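Epf (PDB 4ES8) probably serves as a surface adhesin that attaches Streptococcus pyogenes to cells through an N-terminal domain containing a carbohydrate-binding module. Local coordinates at residues D50-H55 with S98-V103; V129-G134 with L188-K193; Q261-T266 with I273-S278. All blocks are in the same frame, centred on the assembly; numbering follows the deposited sequence.

In the fold
From the N terminus, interaction 1 comes first: 50-55 meets 98-103, closing a loop of 42 residues that holds 14 strand residues. Interaction 2 follows, with 129-134 paired to 188-193 across 53 intervening residues; interaction 3 closes only six, between 261-266 and 273-278. The three lie in series, and none encloses or crosses another. Interactions 1 and 2 touch, their centres 9 Å apart, because strands 97-105 and 186-194 are neighbours in one antiparallel sheet of the probable carbohydrate-binding module. Interaction 3 belongs to the fibronectin-like domain on the opposite side of the chain's centre; its nearest atoms are about 22 Å from interaction 2 and about 25 Å from interaction 1.

Interaction 1 (D50-H55 with S98-V103); sequences DSYVFH and SVAFKV
Tyr-52 extends its ring from strand 51-54 across Ala-100 and ends at Ser-98, so that one aromatic side chain carries most of this contact. The setting is an antiparallel sheet of the N-terminal beta-sandwich module. Both strands are hydrogen-bonded to strand 41-46, Val-53 to Phe-44 and Ser-98 to Ser-45, but not to each other. Their axes come no nearer than 8.5 Å and cross at -69°, too far apart and too steeply crossed for backbone pairing, so the bridge is made by side chains reaching across, chiefly Tyr-52. The CG atom of Tyr-52 stands anti to its own carbonyl carbon (chi1 -75°), and the ring then runs on toward strand 98-103. There Tyr-52 CE2 rests obliquely 3.7 Å from Ala-100 CB, while CD2 of the same ring is 3.9 Å from that methyl. Ser-98 OG sits at the ring edge, in the ring plane, 2.6 Å from Tyr-52 OH and close enough for a hydrogen bond. Because Ser-98 OG also hydrogen-bonds the carbonyl oxygen of Ser-192, the buried hydroxyl pair is tied to the next strand of the sheet. Phe-145 stacks on the Tyr-52 ring and touches Ala-100 as well, so the tyrosine is held by strand 144-146 in addition to its partners on 98-103. A second, looser meeting lies at the end of the segment. His-55 and Val-99 have CA atoms 8.1 Å apart, and although the CB of Val-99 points away from strand 51-54, one of its methyls still makes the approach. The imidazole is fixed by other residues: its NE2 is hydrogen-bonded to Ser-76 OG, and its ring is stacked with that of His-70. What remains for Val-99 is a glancing contact, CG2 lying obliquely 4.4 Å from His-55 CD2.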
loop_
_atom_site.group_PDB
_atom_site.type_symbol
_atom_site.label_atom_id
_atom_site.label_comp_id
_atom_site.label_asym_id
_atom_site.label_seq_id
_atom_site.Cartn_x
_atom_site.Cartn_y
_atom_site.Cartn_z
ATOM N N ASP A 50 23.653 -3.043 -3.739
ATOM C CA ASP A 50 22.415 -2.794 -3.005
ATOM C C ASP A 50 22.021 -1.300 -3.078
ATOM O O ASP A 50 20.859 -0.980 -2.870
ATOM C CB ASP A 50 22.676 -3.187 -1.531
ATOM C CG ASP A 50 21.504 -3.071 -0.585
ATOM O OD1 ASP A 50 20.394 -3.487 -0.966
ATOM O OD2 ASP A 50 21.706 -2.603 0.556
ATOM N N SER A 51 22.998 -0.403 -3.375
ATOM C CA SER A 51 22.809 1.041 -3.320
ATOM C C SER A 51 22.565 1.699 -4.666
ATOM O O SER A 51 23.286 1.446 -5.640
ATOM C CB SER A 51 24.022 1.686 -2.666
ATOM O OG SER A 51 24.170 1.178 -1.355
ATOM N N TYR A 52 21.562 2.587 -4.686
ATOM C CA TYR A 52 21.151 3.304 -5.896
ATOM C C TYR A 52 21.158 4.802 -5.678
ATOM O O TYR A 52 20.754 5.288 -4.619
ATOM C CB TYR A 52 19.704 2.894 -6.265
ATOM C CG TYR A 52 19.610 1.513 -6.873
ATOM C CD1 TYR A 52 19.718 0.373 -6.081
ATOM C CD2 TYR A 52 19.439 1.348 -8.242
ATOM C CE1 TYR A 52 19.654 -0.908 -6.640
ATOM C CE2 TYR A 52 19.366 0.081 -8.813
ATOM C CZ TYR A 52 19.501 -1.047 -8.012
ATOM O OH TYR A 52 19.421 -2.308 -8.565
ATOM N N VAL A 53 21.537 5.535 -6.729
ATOM C CA VAL A 53 21.507 6.984 -6.729
ATOM C C VAL A 53 20.676 7.479 -7.913
ATOM O O VAL A 53 20.345 6.702 -8.809
ATOM C CB VAL A 53 22.919 7.614 -6.760
ATOM C CG1 VAL A 53 23.762 7.149 -5.575
ATOM C CG2 VAL A 53 23.610 7.332 -8.097
ATOM N N PHE A 54 20.333 8.762 -7.910
ATOM C CA PHE A 54 19.425 9.328 -8.896
ATOM C C PHE A 54 20.039 9.341 -10.296
ATOM O O PHE A 54 21.215 9.676 -10.465
ATOM C CB PHE A 54 18.992 10.733 -8.446
ATOM C CG PHE A 54 17.850 11.306 -9.246
ATOM C CD1 PHE A 54 16.542 10.936 -8.977
ATOM C CD2 PHE A 54 18.079 12.270 -10.230
ATOM C CE1 PHE A 54 15.476 11.488 -9.701
ATOM C CE2 PHE A 54 17.017 12.845 -10.931
ATOM C CZ PHE A 54 15.720 12.447 -10.667
ATOM N N HIS A 55 19.229 8.953 -11.306
ATOM C CA HIS A 55 19.627 8.824 -12.704
ATOM C C HIS A 55 19.332 10.124 -13.434
ATOM O O HIS A 55 18.236 10.338 -13.972
ATOM C CB HIS A 55 18.849 7.647 -13.325
ATOM C CG HIS A 55 19.114 7.316 -14.769
ATOM N ND1 HIS A 55 18.763 8.183 -15.807
ATOM C CD2 HIS A 55 19.607 6.175 -15.310
ATOM C CE1 HIS A 55 19.078 7.547 -16.931
ATOM N NE2 HIS A 55 19.577 6.335 -16.690
ATOM N N SER A 98 22.574 -1.616 -13.144
ATOM C CA SER A 98 21.146 -1.696 -12.916
ATOM C C SER A 98 20.468 -0.342 -12.948
ATOM O O SER A 98 21.006 0.620 -12.393
ATOM C CB SER A 98 20.865 -2.358 -11.564
ATOM O OG SER A 98 19.498 -2.257 -11.190
ATOM N N VAL A 99 19.266 -0.295 -13.555
ATOM C CA VAL A 99 18.391 0.889 -13.532
ATOM C C VAL A 99 17.158 0.515 -12.700
ATOM O O VAL A 99 16.608 -0.578 -12.867
ATOM C CB VAL A 99 17.990 1.352 -14.958
ATOM C CG1 VAL A 99 16.913 2.436 -14.912
ATOM C CG2 VAL A 99 19.210 1.834 -15.736
ATOM N N ALA A 100 16.704 1.420 -11.828
ATOM C CA ALA A 100 15.496 1.179 -11.045
ATOM C C ALA A 100 14.596 2.375 -11.142
ATOM O O ALA A 100 15.079 3.518 -11.144
ATOM C CB ALA A 100 15.837 0.906 -9.595
ATOM N N PHE A 101 13.292 2.117 -11.160
ATOM C CA PHE A 101 12.289 3.170 -11.095
ATOM C C PHE A 101 11.514 3.093 -9.790
ATOM O O PHE A 101 11.306 2.004 -9.248
ATOM C CB PHE A 101 11.295 3.037 -12.259
ATOM C CG PHE A 101 11.982 3.075 -13.604
ATOM C CD1 PHE A 101 12.661 4.212 -14.025
ATOM C CD2 PHE A 101 11.924 1.981 -14.463
ATOM C CE1 PHE A 101 13.309 4.241 -15.260
ATOM C CE2 PHE A 101 12.561 2.016 -15.697
ATOM C CZ PHE A 101 13.234 3.153 -16.102
ATOM N N LYS A 102 11.043 4.240 -9.295
ATOM C CA LYS A 102 10.126 4.252 -8.171
ATOM C C LYS A 102 8.842 4.879 -8.647
ATOM O O LYS A 102 8.842 6.037 -9.101
ATOM C CB LYS A 102 10.695 5.012 -6.949
ATOM C CG LYS A 102 11.644 4.156 -6.128
ATOM C CD LYS A 102 12.054 4.881 -4.832
ATOM C CE LYS A 102 12.586 3.916 -3.818
ATOM N NZ LYS A 102 12.796 4.582 -2.482
ATOM N N VAL A 103 7.754 4.118 -8.588
ATOM C CA VAL A 103 6.420 4.636 -8.920
ATOM C C VAL A 103 5.698 4.818 -7.603
ATOM O O VAL A 103 5.509 3.864 -6.825
ATOM C CB VAL A 103 5.663 3.736 -9.896
ATOM C CG1 VAL A 103 4.286 4.336 -10.167
ATOM C CG2 VAL A 103 6.433 3.614 -11.206
#

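Interaction 2 (V129-G134 with L188-K193); sequences VDYRIG and LVLLSK
The Tyr-131 ring meets Leu-190 obliquely, CD1 of the ring 4.0 Å from Leu-190 CD2, while Arg-169 makes a cation-pi contact with the same ring and Phe-118 packs against it edge-to-face. The other flat group, the Arg-132 guanidinium, has Asp-130 at its edge and in its plane: NE donates to the syn side of Asp-130 OD2 at 2.8 Å. Both belong to an antiparallel strand pair in the beta-sandwich module; the short axes run at 160°, some 20° from exactly antiparallel, as in a twisted pair. Two hydrogen-bonded pairs define the register. Asp-130 and Leu-191 exchange two backbone bonds, as do Arg-132 and Val-189, where Val-189 N to Arg-132 O is a short 2.7 Å. At the non-hydrogen-bonded pair Val-129 with Ser-192, the CA atoms draw in to 4.3 Å, and Val-129 CA makes a C-H...O contact with Leu-191 O. The two faces of the ladder differ. Tyr-131, Ile-133, Leu-188 and Leu-190 point into the sandwich, where strands 113-123, 172-180 and 202-213 of the second sheet meet them, and the Tyr-131 hydroxyl is hydrogen-bonded to Gln-120. The opposite face carries Asp-130, Arg-132, Val-189 and Leu-191. Here the arginine chain bends at CD (chi2 -81°) and continues away from strand 188-193, so only its base packs across: the two side chains cross obliquely, with Arg-132 CG 3.7 Å from Leu-191 CD1. Leu-191 CD1 also lies 3.5 Å from Asp-130 O. Glu-150 pairs with NH1, and the Asp-130 and Glu-150 carboxylates probably balance the guanidinium charge and together limit its rotation. At the far end, Val-189 CG2 nestles against the backbone of Gly-134, 3.7 Å from its N atom.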
loop_
_atom_site.group_PDB
_atom_site.type_symbol
_atom_site.label_atom_id
_atom_site.label_comp_id
_atom_site.label_asym_id
_atom_site.label_seq_id
_atom_site.Cartn_x
_atom_site.Cartn_y
_atom_site.Cartn_z
ATOM N N VAL A 129 15.068 -8.992 -13.656
ATOM C CA VAL A 129 14.164 -8.038 -13.035
ATOM C C VAL A 129 13.881 -8.397 -11.589
ATOM O O VAL A 129 13.772 -9.581 -11.231
ATOM C CB VAL A 129 12.840 -8.079 -13.895
ATOM C CG1 VAL A 129 11.695 -7.277 -13.271
ATOM C CG2 VAL A 129 13.094 -7.610 -15.333
ATOM N N ASP A 130 13.679 -7.355 -10.776
ATOM C CA ASP A 130 13.267 -7.508 -9.376
ATOM C C ASP A 130 12.151 -6.506 -9.098
ATOM O O ASP A 130 12.076 -5.463 -9.765
ATOM C CB ASP A 130 14.450 -7.299 -8.401
ATOM C CG ASP A 130 14.186 -7.736 -6.953
ATOM O OD1 ASP A 130 13.157 -8.423 -6.703
ATOM O OD2 ASP A 130 14.987 -7.367 -6.068
ATOM N N TYR A 131 11.292 -6.832 -8.138
ATOM C CA TYR A 131 10.185 -5.962 -7.693
ATOM C C TYR A 131 10.303 -5.801 -6.190
ATOM O O TYR A 131 10.362 -6.801 -5.473
ATOM C CB TYR A 131 8.801 -6.543 -8.015
ATOM C CG TYR A 131 8.589 -7.078 -9.418
ATOM C CD1 TYR A 131 8.899 -6.305 -10.541
ATOM C CD2 TYR A 131 7.970 -8.307 -9.627
ATOM C CE1 TYR A 131 8.629 -6.767 -11.831
ATOM C CE2 TYR A 131 7.695 -8.774 -10.905
ATOM C CZ TYR A 131 8.034 -8.003 -12.008
ATOM O OH TYR A 131 7.782 -8.479 -13.271
ATOM N N ARG A 132 10.337 -4.563 -5.719
ATOM C CA ARG A 132 10.451 -4.320 -4.293
ATOM C C ARG A 132 9.512 -3.243 -3.850
ATOM O O ARG A 132 9.012 -2.498 -4.684
ATOM C CB ARG A 132 11.891 -3.877 -3.950
ATOM C CG ARG A 132 12.983 -4.931 -4.181
ATOM C CD ARG A 132 13.093 -5.931 -3.043
ATOM N NE ARG A 132 14.003 -7.009 -3.432
ATOM C CZ ARG A 132 14.254 -8.058 -2.663
ATOM N NH1 ARG A 132 13.636 -8.194 -1.490
ATOM N NH2 ARG A 132 15.097 -9.003 -3.073
ATOM N N ILE A 133 9.311 -3.126 -2.530
ATOM C CA ILE A 133 8.598 -1.987 -1.954
ATOM C C ILE A 133 9.669 -1.061 -1.383
ATOM O O ILE A 133 10.678 -1.537 -0.843
ATOM C CB ILE A 133 7.568 -2.406 -0.872
ATOM C CG1 ILE A 133 6.623 -3.511 -1.406
ATOM C CG2 ILE A 133 6.771 -1.180 -0.353
ATOM C CD1 ILE A 133 5.826 -3.156 -2.651
ATOM N N GLY A 134 9.460 0.244 -1.492
ATOM C CA GLY A 134 10.424 1.161 -0.914
ATOM C C GLY A 134 9.781 2.449 -0.442
ATOM O O GLY A 134 8.563 2.626 -0.532
ATOM N N LEU A 188 6.419 1.471 -5.445
ATOM C CA LEU A 188 6.728 0.209 -6.081
ATOM C C LEU A 188 8.066 0.435 -6.759
ATOM O O LEU A 188 8.188 1.379 -7.559
ATOM C CB LEU A 188 5.647 -0.225 -7.095
ATOM C CG LEU A 188 6.040 -1.431 -7.981
ATOM C CD1 LEU A 188 6.218 -2.725 -7.159
ATOM C CD2 LEU A 188 4.979 -1.698 -9.031
ATOM N N VAL A 189 9.071 -0.375 -6.425
ATOM C CA VAL A 189 10.395 -0.267 -7.032
ATOM C C VAL A 189 10.517 -1.304 -8.136
ATOM O O VAL A 189 10.374 -2.505 -7.883
ATOM C CB VAL A 189 11.548 -0.404 -6.001
ATOM C CG1 VAL A 189 12.855 0.118 -6.620
ATOM C CG2 VAL A 189 11.221 0.375 -4.731
ATOM N N LEU A 190 10.734 -0.822 -9.360
ATOM C CA LEU A 190 10.826 -1.687 -10.554
ATOM C C LEU A 190 12.279 -1.733 -10.982
ATOM O O LEU A 190 12.794 -0.738 -11.521
ATOM C CB LEU A 190 9.946 -1.118 -11.666
ATOM C CG LEU A 190 8.447 -1.115 -11.323
ATOM C CD1 LEU A 190 7.693 -0.226 -12.270
ATOM C CD2 LEU A 190 7.863 -2.535 -11.330
ATOM N N LEU A 191 12.973 -2.838 -10.661
ATOM C CA LEU A 191 14.404 -2.934 -10.904
ATOM C C LEU A 191 14.744 -3.858 -12.026
ATOM O O LEU A 191 14.122 -4.909 -12.187
ATOM C CB LEU A 191 15.163 -3.419 -9.636
ATOM C CG LEU A 191 14.846 -2.658 -8.344
ATOM C CD1 LEU A 191 13.843 -3.427 -7.504
ATOM C CD2 LEU A 191 16.113 -2.432 -7.526
ATOM N N SER A 192 15.776 -3.482 -12.793
ATOM C CA SER A 192 16.281 -4.380 -13.839
ATOM C C SER A 192 17.786 -4.283 -13.879
ATOM O O SER A 192 18.369 -3.334 -13.341
ATOM C CB SER A 192 15.667 -4.055 -15.200
ATOM O OG SER A 192 15.925 -2.727 -15.625
ATOM N N LYS A 193 18.430 -5.277 -14.493
ATOM C CA LYS A 193 19.871 -5.216 -14.592
ATOM C C LYS A 193 20.376 -6.048 -15.746
ATOM O O LYS A 193 19.670 -6.938 -16.235
ATOM C CB LYS A 193 20.537 -5.630 -13.269
ATOM C CG LYS A 193 20.604 -7.113 -13.004
ATOM C CD LYS A 193 21.575 -7.378 -11.839
ATOM C CE LYS A 193 21.469 -8.752 -11.259
ATOM N NZ LYS A 193 22.325 -8.887 -10.047
#

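Interaction 3 (Q261-T266 with I273-S278)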
loop_
_atom_site.group_PDB
_atom_site.type_symbol
_atom_site.label_atom_id
_atom_site.label_comp_id
_atom_site.label_asym_id
_atom_site.label_seq_id
_atom_site.Cartn_x
_atom_site.Cartn_y
_atom_site.Cartn_z
ATOM N N GLN A 261 -25.772 3.731 16.618
ATOM C CA GLN A 261 -24.652 4.653 16.432
ATOM C C GLN A 261 -23.655 4.059 15.488
ATOM O O GLN A 261 -23.580 2.839 15.364
ATOM C CB GLN A 261 -23.941 4.949 17.769
ATOM C CG GLN A 261 -24.780 5.597 18.903
ATOM C CD GLN A 261 -25.150 7.033 18.596
ATOM O OE1 GLN A 261 -24.422 7.753 17.897
ATOM N NE2 GLN A 261 -26.315 7.470 19.068
ATOM N N THR A 262 -22.883 4.935 14.823
ATOM C CA THR A 262 -21.795 4.573 13.921
ATOM C C THR A 262 -20.574 5.364 14.375
ATOM O O THR A 262 -20.710 6.554 14.697
ATOM C CB THR A 262 -22.179 4.886 12.470
ATOM O OG1 THR A 262 -23.396 4.211 12.138
ATOM C CG2 THR A 262 -21.115 4.478 11.495
ATOM N N VAL A 263 -19.396 4.708 14.424
ATOM C CA VAL A 263 -18.146 5.394 14.775
ATOM C C VAL A 263 -17.065 4.929 13.816
ATOM O O VAL A 263 -17.089 3.771 13.396
ATOM C CB VAL A 263 -17.675 5.215 16.252
ATOM C CG1 VAL A 263 -18.653 5.839 17.244
ATOM C CG2 VAL A 263 -17.402 3.755 16.592
ATOM N N THR A 264 -16.110 5.811 13.490
ATOM C CA THR A 264 -14.956 5.433 12.676
ATOM C C THR A 264 -13.745 5.410 13.608
ATOM O O THR A 264 -13.503 6.387 14.331
ATOM C CB THR A 264 -14.760 6.377 11.482
ATOM O OG1 THR A 264 -15.880 6.256 10.610
ATOM C CG2 THR A 264 -13.485 6.056 10.707
ATOM N N VAL A 265 -12.988 4.297 13.600
ATOM C CA VAL A 265 -11.806 4.149 14.446
ATOM C C VAL A 265 -10.672 5.044 13.909
ATOM O O VAL A 265 -10.437 5.103 12.693
ATOM C CB VAL A 265 -11.379 2.671 14.520
ATOM C CG1 VAL A 265 -10.135 2.504 15.387
ATOM C CG2 VAL A 265 -12.530 1.804 15.036
ATOM N N THR A 266 -9.984 5.743 14.834
ATOM C CA THR A 266 -8.917 6.656 14.473
ATOM C C THR A 266 -7.555 5.951 14.574
ATOM O O THR A 266 -7.467 4.787 14.987
ATOM C CB THR A 266 -8.993 7.915 15.365
ATOM O OG1 THR A 266 -8.951 7.489 16.736
ATOM C CG2 THR A 266 -10.273 8.727 15.122
ATOM N N ILE A 273 -13.084 0.505 22.308
ATOM C CA ILE A 273 -13.628 1.564 21.473
ATOM C C ILE A 273 -14.935 1.963 22.119
ATOM O O ILE A 273 -15.801 1.106 22.312
ATOM C CB ILE A 273 -13.824 1.113 19.993
ATOM C CG1 ILE A 273 -12.558 0.439 19.382
ATOM C CG2 ILE A 273 -14.378 2.248 19.131
ATOM C CD1 ILE A 273 -11.215 1.255 19.344
ATOM N N SER A 274 -15.081 3.235 22.457
ATOM C CA SER A 274 -16.304 3.690 23.106
ATOM C C SER A 274 -17.304 4.193 22.096
ATOM O O SER A 274 -16.961 4.888 21.136
ATOM C CB SER A 274 -16.005 4.787 24.123
ATOM O OG SER A 274 -15.160 4.284 25.145
ATOM N N ILE A 275 -18.558 3.803 22.311
ATOM C CA ILE A 275 -19.708 4.268 21.562
ATOM C C ILE A 275 -20.641 4.893 22.606
ATOM O O ILE A 275 -20.903 4.268 23.639
ATOM C CB ILE A 275 -20.373 3.131 20.733
ATOM C CG1 ILE A 275 -19.410 2.651 19.610
ATOM C CG2 ILE A 275 -21.728 3.596 20.155
ATOM C CD1 ILE A 275 -19.959 1.595 18.632
ATOM N N THR A 276 -21.080 6.133 22.365
ATOM C CA THR A 276 -21.993 6.818 23.275
ATOM C C THR A 276 -23.387 6.817 22.669
ATOM O O THR A 276 -23.599 7.393 21.606
ATOM C CB THR A 276 -21.508 8.247 23.590
ATOM O OG1 THR A 276 -20.162 8.191 24.057
ATOM C CG2 THR A 276 -22.398 8.950 24.626
ATOM N N LEU A 277 -24.348 6.188 23.361
ATOM C CA LEU A 277 -25.733 6.175 22.904
ATOM C C LEU A 277 -26.423 7.464 23.315
ATOM O O LEU A 277 -25.933 8.153 24.211
ATOM C CB LEU A 277 -26.482 4.988 23.565
ATOM C CG LEU A 277 -25.946 3.581 23.325
ATOM C CD1 LEU A 277 -26.670 2.576 24.214
ATOM C CD2 LEU A 277 -26.082 3.187 21.847
ATOM N N SER A 278 -27.594 7.753 22.726
ATOM C CA SER A 278 -28.401 8.879 23.196
ATOM C C SER A 278 -29.070 8.435 24.519
ATOM O O SER A 278 -29.068 7.233 24.825
ATOM C CB SER A 278 -29.431 9.275 22.145
ATOM O OG SER A 278 -30.485 8.326 22.074
#
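Strands 261-264 and 273-276 run roughly antiparallel, at 145° between their directions, yet they are not paired: the short axes approach to 7.7 Å and no hydrogen bond crosses between them. The CA separation widens along the pair, from 6.7 Å at Gln-261 and Leu-277 to 7.7 Å at Val-265 and Ile-273, so the two segments splay and side chains fill the interval. Gln-261 and Val-263 point across, as do Ile-273 and Ile-275. In the centre CG1 of Val-263 is anti to the carbonyl carbon (chi1 -64°), which leaves CG2 between the backbone N and the carbonyl carbon; Val-263 CG2 lies 3.8 Å from Ile-275 CG1, the two side chains crossing obliquely. Each strand is the outermost of its own sheet, 259-264 beside 248-253 and 273-276 beside 231-237. The strand order, three in one sheet and four in the other, matches the A-B-E and C'-C-F-G sheets of a fibronectin type III-like sandwich, with this contact at the C' and E strands, where the chain passes from one sheet to the other. Toward the loop joining them, Val-265 CG1 meets Ile-273 CD1 more loosely at 4.3 Å. At the other end Gln-261 and Ile-275 slide past each other in opposite directions, with Gln-261 CB 3.5 Å from Ile-275 CG2. The glutamine chain bends at CD (chi2 -70°), bringing its amide carbon CD to 3.4 Å from Thr-276 O. Its NE2 is hydrogen-bonded to Gln-281 OE1, which also accepts a hydrogen bond from the backbone N of Ser-278, the N-cap residue of helix 279-284.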